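Local coordinates for reticulocyte binding protein (Streptococcus agalactiae COH1, PDB 3FAW) that probably hydrolyses alpha-1,6-glucosidic linkages in pullulan and related alpha-glucans as a pullulanase anchored to the bacterial cell wall, at residues L603-M607 with V751-A755; S703-F707 with I748-F752; E718-T723 with V736-I742; D729-D734 with A759-L763; K769-K773 with F796-L801. The contacts are given in a common frame with arbitrary orientation. Residue numbers count along the deposited sequence, not the author numbering.

In the fold
The five contacts lie in the C-terminal beta domain and where it packs on the TIM-barrel side. Contacts 1 and 2 are buried and lie on one strand, 748-754, sharing V751 and F752; contact 1 joins it to helix 590-609, contact 2 to the turn after helix 685-703, and their direct contacts are mainly apolar and aromatic. Contact 3 is also buried, but backbone hydrogen bonds dominate it: strand 736-742, beside 748-754, takes 720-721 as its other neighbour. Contacts 4 and 5 meet at the smaller sheet, through adjacent strands 760-763 and 800-803. Contact 4 is a buried charge network with solvent-accessible margins, whereas contact 5, farthest from the chain's centre, packs partly exposed L772 against a hairpin end.

Contact 1: L603-M607 with V751-A755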
# COMPACT_ATOMS: atom_id res chain seq x y z
N LEU A 603 -19.33 -17.48 6.20
CA LEU A 603 -19.80 -16.64 7.30
C LEU A 603 -18.99 -15.35 7.39
O LEU A 603 -19.56 -14.27 7.57
CB LEU A 603 -19.73 -17.39 8.63
CG LEU A 603 -20.65 -18.60 8.80
CD1 LEU A 603 -20.54 -19.11 10.23
CD2 LEU A 603 -22.09 -18.27 8.44
N GLY A 604 -17.67 -15.47 7.27
CA GLY A 604 -16.77 -14.31 7.26
C GLY A 604 -17.09 -13.31 6.16
O GLY A 604 -17.11 -12.10 6.40
N ASN A 605 -17.34 -13.82 4.95
CA ASN A 605 -17.67 -12.97 3.80
C ASN A 605 -19.03 -12.29 3.96
O ASN A 605 -19.20 -11.14 3.54
CB ASN A 605 -17.62 -13.77 2.49
CG ASN A 605 -16.19 -14.13 2.07
OD1 ASN A 605 -15.22 -13.82 2.77
ND2 ASN A 605 -16.07 -14.80 0.93
N VAL A 606 -19.99 -13.00 4.55
CA VAL A 606 -21.29 -12.40 4.86
C VAL A 606 -21.12 -11.18 5.76
O VAL A 606 -21.69 -10.11 5.49
CB VAL A 606 -22.23 -13.40 5.56
CG1 VAL A 606 -23.42 -12.69 6.17
CG2 VAL A 606 -22.69 -14.48 4.59
N MET A 607 -20.34 -11.33 6.83
CA MET A 607 -20.18 -10.28 7.83
C MET A 607 -19.48 -9.03 7.26
O MET A 607 -19.92 -7.91 7.51
CB MET A 607 -19.46 -10.82 9.07
CG MET A 607 -20.29 -11.87 9.81
SD MET A 607 -19.59 -12.43 11.37
CE MET A 607 -18.03 -13.09 10.81
N VAL A 751 -29.77 -9.61 9.17
CA VAL A 751 -28.69 -10.58 8.95
C VAL A 751 -28.48 -11.44 10.20
O VAL A 751 -28.31 -10.91 11.29
CB VAL A 751 -27.35 -9.86 8.64
CG1 VAL A 751 -26.27 -10.89 8.26
CG2 VAL A 751 -27.52 -8.83 7.53
N PHE A 752 -28.50 -12.76 10.01
CA PHE A 752 -28.28 -13.73 11.09
C PHE A 752 -27.05 -14.57 10.78
O PHE A 752 -26.96 -15.15 9.69
CB PHE A 752 -29.49 -14.65 11.22
CG PHE A 752 -30.79 -13.94 11.49
CD1 PHE A 752 -31.27 -13.78 12.78
CD2 PHE A 752 -31.55 -13.44 10.44
CE1 PHE A 752 -32.46 -13.13 13.02
CE2 PHE A 752 -32.75 -12.79 10.67
CZ PHE A 752 -33.20 -12.64 11.97
N VAL A 753 -26.11 -14.64 11.72
CA VAL A 753 -24.91 -15.48 11.57
C VAL A 753 -24.75 -16.42 12.76
O VAL A 753 -24.35 -15.98 13.85
CB VAL A 753 -23.63 -14.63 11.43
CG1 VAL A 753 -22.39 -15.52 11.42
CG2 VAL A 753 -23.68 -13.77 10.17
N ASN A 754 -25.09 -17.69 12.57
CA ASN A 754 -24.80 -18.72 13.56
C ASN A 754 -23.44 -19.35 13.26
O ASN A 754 -23.33 -20.24 12.41
CB ASN A 754 -25.88 -19.80 13.60
CG ASN A 754 -25.65 -20.83 14.72
OD1 ASN A 754 -24.80 -20.64 15.58
ND2 ASN A 754 -26.42 -21.91 14.70
N ALA A 755 -22.41 -18.88 13.95
CA ALA A 755 -21.06 -19.44 13.82
C ALA A 755 -20.81 -20.57 14.83
O ALA A 755 -19.69 -21.06 14.94
CB ALA A 755 -20.01 -18.34 13.99
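V751 opens the strand's approach to helix 603-607: its CG1 lies 4.0 Å from V606 CG1, an apolar contact. The CA-to-CB bond of F752 points away from the helix, as strand alternation requires, and V753 faces it again. V753 is the residue most covered here. Its CG2 is 3.9 Å from M607 CG and 4.2 Å from V606 CG1, while its CG1 touches L603 CD2 at 4.1 Å, so one valine fits among three side chains spread over a single helical turn. That turn is closed by the hydrogen bond from M607 N to L603 O (3.1 Å). N754 again points away, yet its backbone O lies 3.7 Å from L603 CD1; its amide belongs to the other side, where OD1 accepts from D756 N. At A755 the strand gives way to a turn, and L603 CD1 lies 3.6 Å from A755 CA and 3.9 Å from A755 CB. The segment axes approach to 9.6 Å at 152° between their N-to-C directions, roughly antiparallel, with no hydrogen bond across. Helix 590-609, which precedes the last parallel strand of the TIM barrel, thus packs on the C-terminal sheet: strand 748-754 lies between 736-742 and 807-813, A808 of the latter also meets L603 and V606, and Y693 and L697 of helix 685-703 also touch V606.

Contact 2: S703-F707 with I748-F752; sequences STDAF and IYAVF
Y749 adopts chi1 m with chi2 -98°, which sends its ring from the extended strand 748-752 toward the turn at 703-707. The closest CA pair is A706 with Y749, 7.4 Å apart. T704 is extended (phi/psi -154/136) with chi1 t; its CG2 stands over a face of the Y749 ring, 4.1 Å from the centroid and 23° off the normal, a CH-pi contact, and its OG1 lies 3.6 Å from Y749 CE2. That OG1 also accepts from A706 N at 3.2 Å, forming an ST turn that leads into the 3-10 segment 705-707, and is hydrogen-bonded to D743 OD2. The turn, between helices 685-703 and 712-718 on the path from TIM barrel to C-terminal sheet, packs here on Y749 and V751 of that sheet. A706 CB packs 4.0 Å from Y749 CD2. F707, chi1 m and chi2 -64°, swings its ring to the strand: CZ is 4.1 Å from Y749 CB, and CE1 4.0 Å from CG2 of V751 (chi1 t), at the ring edge. The F707 and Y749 rings sit obliquely, centroids 5.8 Å apart and planes at 58°. A water donates to S703 OG (chi1 p) at 2.8 Å and Y749 OH at 2.7 Å.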
# COMPACT_ATOMS: atom_id res chain seq x y z
N SER A 703 -27.08 -3.46 -3.88
CA SER A 703 -28.50 -3.30 -4.18
C SER A 703 -29.22 -2.33 -3.24
O SER A 703 -30.32 -1.88 -3.55
CB SER A 703 -29.21 -4.66 -4.16
OG SER A 703 -29.36 -5.14 -2.83
N THR A 704 -28.62 -2.03 -2.09
CA THR A 704 -29.30 -1.22 -1.07
C THR A 704 -28.32 -0.47 -0.17
O THR A 704 -27.32 -1.03 0.30
CB THR A 704 -30.21 -2.11 -0.18
OG1 THR A 704 -30.74 -1.35 0.91
CG2 THR A 704 -29.42 -3.29 0.38
N ASP A 705 -28.62 0.81 0.10
CA ASP A 705 -27.80 1.63 1.00
C ASP A 705 -27.97 1.28 2.49
O ASP A 705 -27.36 1.93 3.35
CB ASP A 705 -28.02 3.13 0.74
CG ASP A 705 -29.44 3.60 1.04
OD1 ASP A 705 -30.05 3.13 2.02
OD2 ASP A 705 -29.93 4.47 0.29
N ALA A 706 -28.79 0.27 2.79
CA ALA A 706 -28.87 -0.28 4.14
C ALA A 706 -27.50 -0.73 4.66
O ALA A 706 -27.25 -0.68 5.86
CB ALA A 706 -29.84 -1.45 4.19
N PHE A 707 -26.64 -1.19 3.76
CA PHE A 707 -25.30 -1.66 4.13
C PHE A 707 -24.21 -0.61 3.87
O PHE A 707 -23.02 -0.88 4.06
CB PHE A 707 -24.97 -2.95 3.36
CG PHE A 707 -25.95 -4.07 3.59
CD1 PHE A 707 -26.11 -4.64 4.84
CD2 PHE A 707 -26.72 -4.57 2.53
CE1 PHE A 707 -27.02 -5.67 5.06
CE2 PHE A 707 -27.62 -5.60 2.73
CZ PHE A 707 -27.77 -6.16 3.99
N ILE A 748 -36.47 -3.13 4.98
CA ILE A 748 -35.75 -3.65 6.14
C ILE A 748 -34.96 -4.92 5.79
O ILE A 748 -35.49 -5.81 5.12
CB ILE A 748 -36.73 -3.99 7.31
CG1 ILE A 748 -37.39 -2.72 7.84
CG2 ILE A 748 -36.00 -4.71 8.45
CD1 ILE A 748 -38.62 -2.98 8.71
N TYR A 749 -33.71 -4.99 6.24
CA TYR A 749 -32.85 -6.17 6.04
C TYR A 749 -32.30 -6.68 7.38
O TYR A 749 -31.73 -5.90 8.15
CB TYR A 749 -31.68 -5.84 5.11
CG TYR A 749 -32.08 -5.54 3.69
CD1 TYR A 749 -32.01 -6.51 2.70
CD2 TYR A 749 -32.53 -4.27 3.33
CE1 TYR A 749 -32.39 -6.23 1.38
CE2 TYR A 749 -32.91 -3.98 2.02
CZ TYR A 749 -32.84 -4.97 1.05
OH TYR A 749 -33.21 -4.68 -0.25
N ALA A 750 -32.47 -7.97 7.66
CA ALA A 750 -31.95 -8.58 8.89
C ALA A 750 -30.95 -9.69 8.56
O ALA A 750 -31.26 -10.59 7.79
CB ALA A 750 -33.09 -9.15 9.72
N VAL A 751 -29.77 -9.61 9.17
CA VAL A 751 -28.69 -10.58 8.95
C VAL A 751 -28.48 -11.44 10.20
O VAL A 751 -28.31 -10.91 11.29
CB VAL A 751 -27.35 -9.86 8.64
CG1 VAL A 751 -26.27 -10.89 8.26
CG2 VAL A 751 -27.52 -8.83 7.53
N PHE A 752 -28.50 -12.76 10.01
CA PHE A 752 -28.28 -13.73 11.09
C PHE A 752 -27.05 -14.57 10.78
O PHE A 752 -26.96 -15.15 9.69
CB PHE A 752 -29.49 -14.65 11.22
CG PHE A 752 -30.79 -13.94 11.49
CD1 PHE A 752 -31.27 -13.78 12.78
CD2 PHE A 752 -31.55 -13.44 10.44
CE1 PHE A 752 -32.46 -13.13 13.02
CE2 PHE A 752 -32.75 -12.79 10.67
CZ PHE A 752 -33.20 -12.64 11.97
O HOH W 1 -31.93 -5.94 -2.26

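Contact 3: E718-T723 with V736-I742; sequences EVSLIT and VIAYQTI
Two reciprocal backbone hydrogen bonds fix the register: S720 N donates to Q740 O at 2.9 Å and Q740 N to S720 O at 3.0 Å, making S720-Q740 a hydrogen-bonded antiparallel pair with CA atoms 5.4 Å apart. L721 faces Y739 as the next, non-hydrogen-bonded pair (CA-CA 4.7 Å). I722 N still donates to A738 O at 3.0 Å; I722 then leaves extended geometry (phi/psi -73/-50), and T723 N makes a weak bond to the same O at 3.4 Å. T723, chi1 p, adds its side chain: OG1 accepts from A738 N at 3.1 Å. The short strand 720-721, which follows helix 712-718, forms one edge of the five-stranded antiparallel sheet of the C-terminal beta domain, and 736-742 lies between it and 748-754. At the helix end, a water donates to E718 O (3.1 Å), accepts from Q740 NE2 (3.2 Å) and lies 2.6 Å from S720 OG, which also bonds Y768 OH. CA-H...O contacts run from V719 CA to Q740 O (3.3 Å) and from T741 CA to E718 O (3.5 Å). Of the side chains, L721 (t, p) and Y739 (chi1 p) share one face, where L721 CD1 meets I737 CG1 at 4.0 Å; helix 544-551 covers this face. S720 and Q740 share the other. I722 CB lies 3.9 Å from A738 CB, and I722 CD1 is 4.1 Å from Q740 CB.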
# COMPACT_ATOMS: atom_id res chain seq x y z
N GLU A 718 -30.37 3.54 12.92
CA GLU A 718 -31.02 2.67 11.94
C GLU A 718 -30.47 1.24 11.88
O GLU A 718 -31.08 0.38 11.25
CB GLU A 718 -30.97 3.31 10.55
CG GLU A 718 -31.71 4.65 10.48
CD GLU A 718 -31.30 5.51 9.30
OE1 GLU A 718 -30.59 5.01 8.39
OE2 GLU A 718 -31.68 6.70 9.28
N VAL A 719 -29.32 1.01 12.52
CA VAL A 719 -28.76 -0.34 12.63
C VAL A 719 -28.81 -0.77 14.09
O VAL A 719 -28.21 -0.12 14.96
CB VAL A 719 -27.31 -0.40 12.10
CG1 VAL A 719 -26.78 -1.83 12.17
CG2 VAL A 719 -27.24 0.14 10.67
N SER A 720 -29.52 -1.86 14.36
CA SER A 720 -29.79 -2.32 15.73
C SER A 720 -29.41 -3.78 15.95
O SER A 720 -29.34 -4.58 15.01
CB SER A 720 -31.26 -2.08 16.08
OG SER A 720 -32.13 -2.64 15.11
N LEU A 721 -29.17 -4.13 17.22
CA LEU A 721 -28.71 -5.46 17.60
C LEU A 721 -29.89 -6.33 18.03
O LEU A 721 -30.53 -6.07 19.05
CB LEU A 721 -27.70 -5.35 18.75
CG LEU A 721 -27.06 -6.65 19.24
CD1 LEU A 721 -26.25 -7.32 18.14
CD2 LEU A 721 -26.19 -6.38 20.46
N ILE A 722 -30.18 -7.36 17.24
CA ILE A 722 -31.28 -8.28 17.55
C ILE A 722 -30.89 -9.19 18.73
O ILE A 722 -31.64 -9.33 19.69
CB ILE A 722 -31.67 -9.15 16.33
CG1 ILE A 722 -32.19 -8.27 15.20
CG2 ILE A 722 -32.71 -10.18 16.74
CD1 ILE A 722 -32.40 -9.00 13.89
N THR A 723 -29.71 -9.80 18.63
CA THR A 723 -29.19 -10.65 19.70
C THR A 723 -28.51 -9.83 20.80
O THR A 723 -27.28 -9.83 20.92
CB THR A 723 -28.18 -11.67 19.15
OG1 THR A 723 -27.12 -10.98 18.48
CG2 THR A 723 -28.86 -12.62 18.17
N VAL A 736 -22.93 -16.62 18.00
CA VAL A 736 -24.05 -16.27 17.12
C VAL A 736 -24.36 -14.78 17.28
O VAL A 736 -24.25 -14.23 18.37
CB VAL A 736 -25.32 -17.13 17.40
CG1 VAL A 736 -25.64 -17.15 18.87
CG2 VAL A 736 -26.52 -16.62 16.59
N ILE A 737 -24.72 -14.14 16.17
CA ILE A 737 -25.11 -12.73 16.20
C ILE A 737 -26.15 -12.44 15.11
O ILE A 737 -26.15 -13.07 14.05
CB ILE A 737 -23.88 -11.78 16.04
CG1 ILE A 737 -24.23 -10.35 16.47
CG2 ILE A 737 -23.34 -11.79 14.61
CD1 ILE A 737 -23.03 -9.45 16.61
N ALA A 738 -27.03 -11.50 15.39
CA ALA A 738 -28.03 -11.06 14.41
C ALA A 738 -28.24 -9.56 14.52
O ALA A 738 -28.28 -9.02 15.63
CB ALA A 738 -29.35 -11.80 14.62
N TYR A 739 -28.37 -8.89 13.38
CA TYR A 739 -28.59 -7.45 13.35
C TYR A 739 -29.51 -7.02 12.21
O TYR A 739 -29.58 -7.67 11.17
CB TYR A 739 -27.27 -6.68 13.25
CG TYR A 739 -26.28 -7.21 12.25
CD1 TYR A 739 -26.15 -6.64 10.98
CD2 TYR A 739 -25.44 -8.27 12.57
CE1 TYR A 739 -25.22 -7.13 10.06
CE2 TYR A 739 -24.52 -8.77 11.67
CZ TYR A 739 -24.41 -8.20 10.42
OH TYR A 739 -23.48 -8.71 9.54
N GLN A 740 -30.19 -5.90 12.43
CA GLN A 740 -31.13 -5.35 11.47
C GLN A 740 -30.70 -3.97 11.01
O GLN A 740 -30.27 -3.14 11.82
CB GLN A 740 -32.52 -5.27 12.09
CG GLN A 740 -33.64 -5.00 11.09
CD GLN A 740 -34.96 -4.72 11.77
OE1 GLN A 740 -35.84 -5.70 11.76
NE2 GLN A 740 -35.18 -3.63 12.32
N THR A 741 -30.81 -3.73 9.71
CA THR A 741 -30.60 -2.40 9.15
C THR A 741 -31.77 -2.04 8.23
O THR A 741 -32.50 -2.92 7.77
CB THR A 741 -29.25 -2.32 8.38
OG1 THR A 741 -29.10 -1.01 7.83
CG2 THR A 741 -29.17 -3.36 7.27
N ILE A 742 -31.95 -0.75 8.00
CA ILE A 742 -33.05 -0.22 7.19
C ILE A 742 -32.45 0.74 6.18
O ILE A 742 -31.54 1.50 6.50
CB ILE A 742 -34.08 0.54 8.06
CG1 ILE A 742 -34.37 -0.21 9.37
CG2 ILE A 742 -35.37 0.76 7.28
CD1 ILE A 742 -35.31 0.51 10.32
O HOH W 2 -32.97 -1.40 13.00

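Contact 4: D729-D734 with A759-L763; sequences DIKEKD and ARNVL
One arginine is gripped by two aspartates of the same loop, each using both carboxylate oxygens. R760, its first three chi angles all m so that its side chain curls, places its guanidinium between D729 and D734, whose OD1 atoms lie near its plane. R760 NH2 donates to D729 OD1 at 3.1 Å and NE to D729 OD2 at 3.2 Å; NH1 donates to D734 OD1 at 3.2 Å and NH2 to D734 OD2 at 3.3 Å. D729 (chi1 p) and D734 (chi1 -137°, between wells) both point toward the arginine, and NH1 has a further salt bridge to D756. D734 OD2 also accepts from K731 N at 2.8 Å, a bond within the loop. R760 is extended (phi/psi -135/134) and D729 is at -97/16. The backbones stay apart, the nearest CA atoms being D729 and N761 at 7.9 Å. The network ties strand 760-763 of the smaller sheet of the C-terminal beta domain to the loop leading into 736-742 of the larger one; D734 ends the short strand 733-734, which pairs with 542-543. Two waters also bridge D729 and N761 O. One accepts from D729 N (2.8 Å) and donates to N761 O (3.0 Å); the other donates to D729 OD1 (2.6 Å) and N761 O (2.6 Å). I730, m and m, brings CD1 to 4.1 Å from R760 NH2.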
# COMPACT_ATOMS: atom_id res chain seq x y z
N ASP A 729 -30.92 -17.64 24.57
CA ASP A 729 -29.71 -18.23 25.16
C ASP A 729 -28.42 -17.47 24.82
O ASP A 729 -27.32 -17.99 25.00
CB ASP A 729 -29.59 -19.71 24.78
CG ASP A 729 -29.30 -19.92 23.30
OD1 ASP A 729 -29.27 -18.93 22.54
OD2 ASP A 729 -29.12 -21.09 22.90
N ILE A 730 -28.56 -16.23 24.33
CA ILE A 730 -27.42 -15.40 23.95
C ILE A 730 -26.63 -14.95 25.19
O ILE A 730 -27.21 -14.40 26.13
CB ILE A 730 -27.88 -14.16 23.15
CG1 ILE A 730 -28.41 -14.59 21.77
CG2 ILE A 730 -26.75 -13.16 22.97
CD1 ILE A 730 -27.36 -15.18 20.85
N LYS A 731 -25.32 -15.20 25.19
CA LYS A 731 -24.45 -14.82 26.30
C LYS A 731 -23.60 -13.61 25.90
O LYS A 731 -23.57 -13.23 24.73
CB LYS A 731 -23.57 -15.99 26.72
CG LYS A 731 -24.32 -17.28 27.04
CD LYS A 731 -25.35 -17.10 28.16
CE LYS A 731 -26.11 -18.39 28.46
NZ LYS A 731 -26.99 -18.26 29.66
N GLU A 732 -22.93 -13.00 26.88
CA GLU A 732 -22.15 -11.78 26.64
C GLU A 732 -21.04 -12.02 25.61
O GLU A 732 -20.86 -11.23 24.69
CB GLU A 732 -21.57 -11.21 27.94
CG GLU A 732 -21.05 -9.77 27.79
CD GLU A 732 -20.67 -9.13 29.12
OE1 GLU A 732 -20.44 -9.85 30.11
OE2 GLU A 732 -20.60 -7.88 29.16
N LYS A 733 -20.31 -13.13 25.77
CA LYS A 733 -19.40 -13.62 24.74
C LYS A 733 -20.06 -14.81 24.06
O LYS A 733 -20.46 -15.77 24.73
CB LYS A 733 -18.06 -14.06 25.35
CG LYS A 733 -17.25 -12.92 25.95
CD LYS A 733 -15.90 -13.41 26.44
CE LYS A 733 -15.02 -12.28 26.91
NZ LYS A 733 -13.68 -12.76 27.34
N ASP A 734 -20.21 -14.76 22.74
CA ASP A 734 -20.92 -15.82 22.03
C ASP A 734 -20.42 -16.02 20.59
O ASP A 734 -19.50 -15.33 20.14
CB ASP A 734 -22.43 -15.55 22.05
CG ASP A 734 -23.25 -16.79 22.35
OD1 ASP A 734 -22.90 -17.87 21.81
OD2 ASP A 734 -24.24 -16.69 23.10
N ALA A 759 -27.03 -26.07 16.34
CA ALA A 759 -28.15 -25.21 15.97
C ALA A 759 -28.47 -24.24 17.10
O ALA A 759 -28.27 -24.57 18.28
CB ALA A 759 -29.37 -26.04 15.62
N ARG A 760 -28.95 -23.05 16.75
CA ARG A 760 -29.31 -22.02 17.73
C ARG A 760 -30.65 -21.37 17.39
O ARG A 760 -30.89 -21.02 16.23
CB ARG A 760 -28.24 -20.93 17.81
CG ARG A 760 -26.85 -21.41 18.20
CD ARG A 760 -26.79 -21.88 19.66
NE ARG A 760 -26.95 -20.77 20.59
CZ ARG A 760 -25.98 -19.93 20.97
NH1 ARG A 760 -24.75 -20.06 20.49
NH2 ARG A 760 -26.24 -18.96 21.83
N ASN A 761 -31.50 -21.23 18.40
CA ASN A 761 -32.75 -20.47 18.27
C ASN A 761 -32.48 -19.00 18.58
O ASN A 761 -32.00 -18.68 19.66
CB ASN A 761 -33.81 -21.02 19.24
CG ASN A 761 -35.11 -20.23 19.20
OD1 ASN A 761 -35.20 -19.12 19.72
ND2 ASN A 761 -36.15 -20.82 18.61
N VAL A 762 -32.77 -18.13 17.61
CA VAL A 762 -32.63 -16.68 17.80
C VAL A 762 -34.00 -16.07 18.10
O VAL A 762 -34.91 -16.12 17.27
CB VAL A 762 -32.03 -16.01 16.54
CG1 VAL A 762 -31.97 -14.50 16.72
CG2 VAL A 762 -30.64 -16.57 16.25
N LEU A 763 -34.13 -15.48 19.29
CA LEU A 763 -35.39 -14.86 19.72
C LEU A 763 -35.62 -13.51 19.03
O LEU A 763 -34.72 -12.68 18.94
CB LEU A 763 -35.38 -14.69 21.24
CG LEU A 763 -36.62 -14.10 21.93
CD1 LEU A 763 -37.89 -14.90 21.62
CD2 LEU A 763 -36.38 -14.04 23.43
O HOH W 3 -32.26 -19.15 22.57
O HOH W 4 -29.97 -17.33 20.64

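Contact 5: K769-K773 with F796-L801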
# COMPACT_ATOMS: atom_id res chain seq x y z
N LYS A 769 -40.67 -9.32 15.53
CA LYS A 769 -41.61 -10.33 15.01
C LYS A 769 -41.99 -10.10 13.55
O LYS A 769 -42.31 -11.04 12.82
CB LYS A 769 -42.88 -10.40 15.87
CG LYS A 769 -43.75 -9.14 15.82
CD LYS A 769 -45.01 -9.30 16.65
CE LYS A 769 -45.93 -8.10 16.47
NZ LYS A 769 -47.21 -8.24 17.24
N HIS A 770 -41.97 -8.83 13.13
CA HIS A 770 -42.27 -8.45 11.74
C HIS A 770 -41.35 -9.13 10.71
O HIS A 770 -41.71 -9.23 9.54
CB HIS A 770 -42.17 -6.93 11.59
CG HIS A 770 -40.80 -6.38 11.83
ND1 HIS A 770 -39.93 -6.10 10.81
CD2 HIS A 770 -40.15 -6.08 12.98
CE1 HIS A 770 -38.79 -5.64 11.31
NE2 HIS A 770 -38.90 -5.62 12.62
N LEU A 771 -40.18 -9.59 11.15
CA LEU A 771 -39.23 -10.28 10.28
C LEU A 771 -39.72 -11.66 9.81
O LEU A 771 -39.27 -12.15 8.78
CB LEU A 771 -37.87 -10.43 10.97
CG LEU A 771 -37.13 -9.14 11.32
CD1 LEU A 771 -35.83 -9.47 12.06
CD2 LEU A 771 -36.85 -8.31 10.07
N LEU A 772 -40.63 -12.27 10.57
CA LEU A 772 -41.18 -13.58 10.21
C LEU A 772 -42.05 -13.53 8.95
O LEU A 772 -42.32 -14.57 8.35
CB LEU A 772 -41.99 -14.16 11.38
CG LEU A 772 -41.18 -14.51 12.64
CD1 LEU A 772 -42.09 -14.66 13.85
CD2 LEU A 772 -40.36 -15.78 12.42
N LYS A 773 -42.49 -12.33 8.56
CA LYS A 773 -43.29 -12.13 7.34
C LYS A 773 -42.43 -11.83 6.11
O LYS A 773 -42.96 -11.66 5.01
CB LYS A 773 -44.28 -10.99 7.55
CG LYS A 773 -45.26 -11.19 8.71
CD LYS A 773 -46.28 -12.29 8.44
CE LYS A 773 -47.23 -11.95 7.29
NZ LYS A 773 -48.39 -12.88 7.23
N PHE A 796 -38.79 -21.20 10.59
CA PHE A 796 -39.58 -20.11 11.17
C PHE A 796 -40.48 -20.64 12.28
O PHE A 796 -41.24 -21.58 12.07
CB PHE A 796 -40.42 -19.42 10.08
CG PHE A 796 -39.64 -18.48 9.20
CD1 PHE A 796 -39.97 -17.14 9.13
CD2 PHE A 796 -38.55 -18.94 8.45
CE1 PHE A 796 -39.24 -16.26 8.32
CE2 PHE A 796 -37.82 -18.07 7.65
CZ PHE A 796 -38.17 -16.74 7.58
N GLU A 797 -40.38 -20.02 13.46
CA GLU A 797 -41.21 -20.39 14.62
C GLU A 797 -42.21 -19.26 14.93
O GLU A 797 -42.40 -18.36 14.12
CB GLU A 797 -40.32 -20.68 15.84
CG GLU A 797 -39.10 -21.56 15.57
CD GLU A 797 -39.45 -22.93 15.01
OE1 GLU A 797 -40.61 -23.39 15.17
OE2 GLU A 797 -38.55 -23.55 14.40
N LYS A 798 -42.84 -19.31 16.11
CA LYS A 798 -43.85 -18.32 16.51
C LYS A 798 -43.27 -16.90 16.67
O LYS A 798 -43.82 -15.94 16.13
CB LYS A 798 -44.54 -18.77 17.80
CG LYS A 798 -45.58 -17.81 18.37
CD LYS A 798 -46.71 -17.51 17.38
CE LYS A 798 -47.88 -16.81 18.06
NZ LYS A 798 -48.96 -16.47 17.10
N ASP A 799 -42.18 -16.77 17.42
CA ASP A 799 -41.49 -15.48 17.57
C ASP A 799 -39.97 -15.65 17.60
O ASP A 799 -39.25 -14.93 18.30
CB ASP A 799 -42.00 -14.72 18.81
CG ASP A 799 -41.59 -15.39 20.12
OD1 ASP A 799 -41.02 -16.49 20.09
OD2 ASP A 799 -41.84 -14.79 21.20
N SER A 800 -39.47 -16.62 16.83
CA SER A 800 -38.05 -16.89 16.77
C SER A 800 -37.67 -17.59 15.47
O SER A 800 -38.54 -17.98 14.68
CB SER A 800 -37.60 -17.72 17.98
OG SER A 800 -38.33 -18.94 18.09
N LEU A 801 -36.36 -17.70 15.25
CA LEU A 801 -35.79 -18.41 14.11
C LEU A 801 -34.88 -19.52 14.64
O LEU A 801 -34.08 -19.29 15.54
CB LEU A 801 -34.96 -17.46 13.25
CG LEU A 801 -35.67 -16.73 12.11
CD1 LEU A 801 -36.96 -16.06 12.56
CD2 LEU A 801 -34.73 -15.72 11.48
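Apolar contact centres on L772, the residue most covered here. Its CD2 lies 3.4 Å from L801 CD1 and 3.6 Å from F796 CD1, so the one methyl touches both side chains. Its methyls also meet backbone oxygens: CD1 is 3.1 Å from K798 O, a tight approach, and CD2 is 3.6 Å from S800 O and 3.7 Å from E797 O. These carbonyls belong to a beta hairpin joining strands 794-796 and 800-803 of the small sheet in the C-terminal domain, closed by the bond from E797 N to S800 O (3.0 Å); L772 packs against the end of this hairpin. No hydrogen bond crosses between the segments. Within 769-773, a 3-10 turn is held by L772 N to K769 O at 3.1 Å and, weakly, K773 N to H770 O at 3.3 Å. It leaves L772 O 3.5 Å from F796 CE1, while L771 turns to I748 and A750 of the larger sheet.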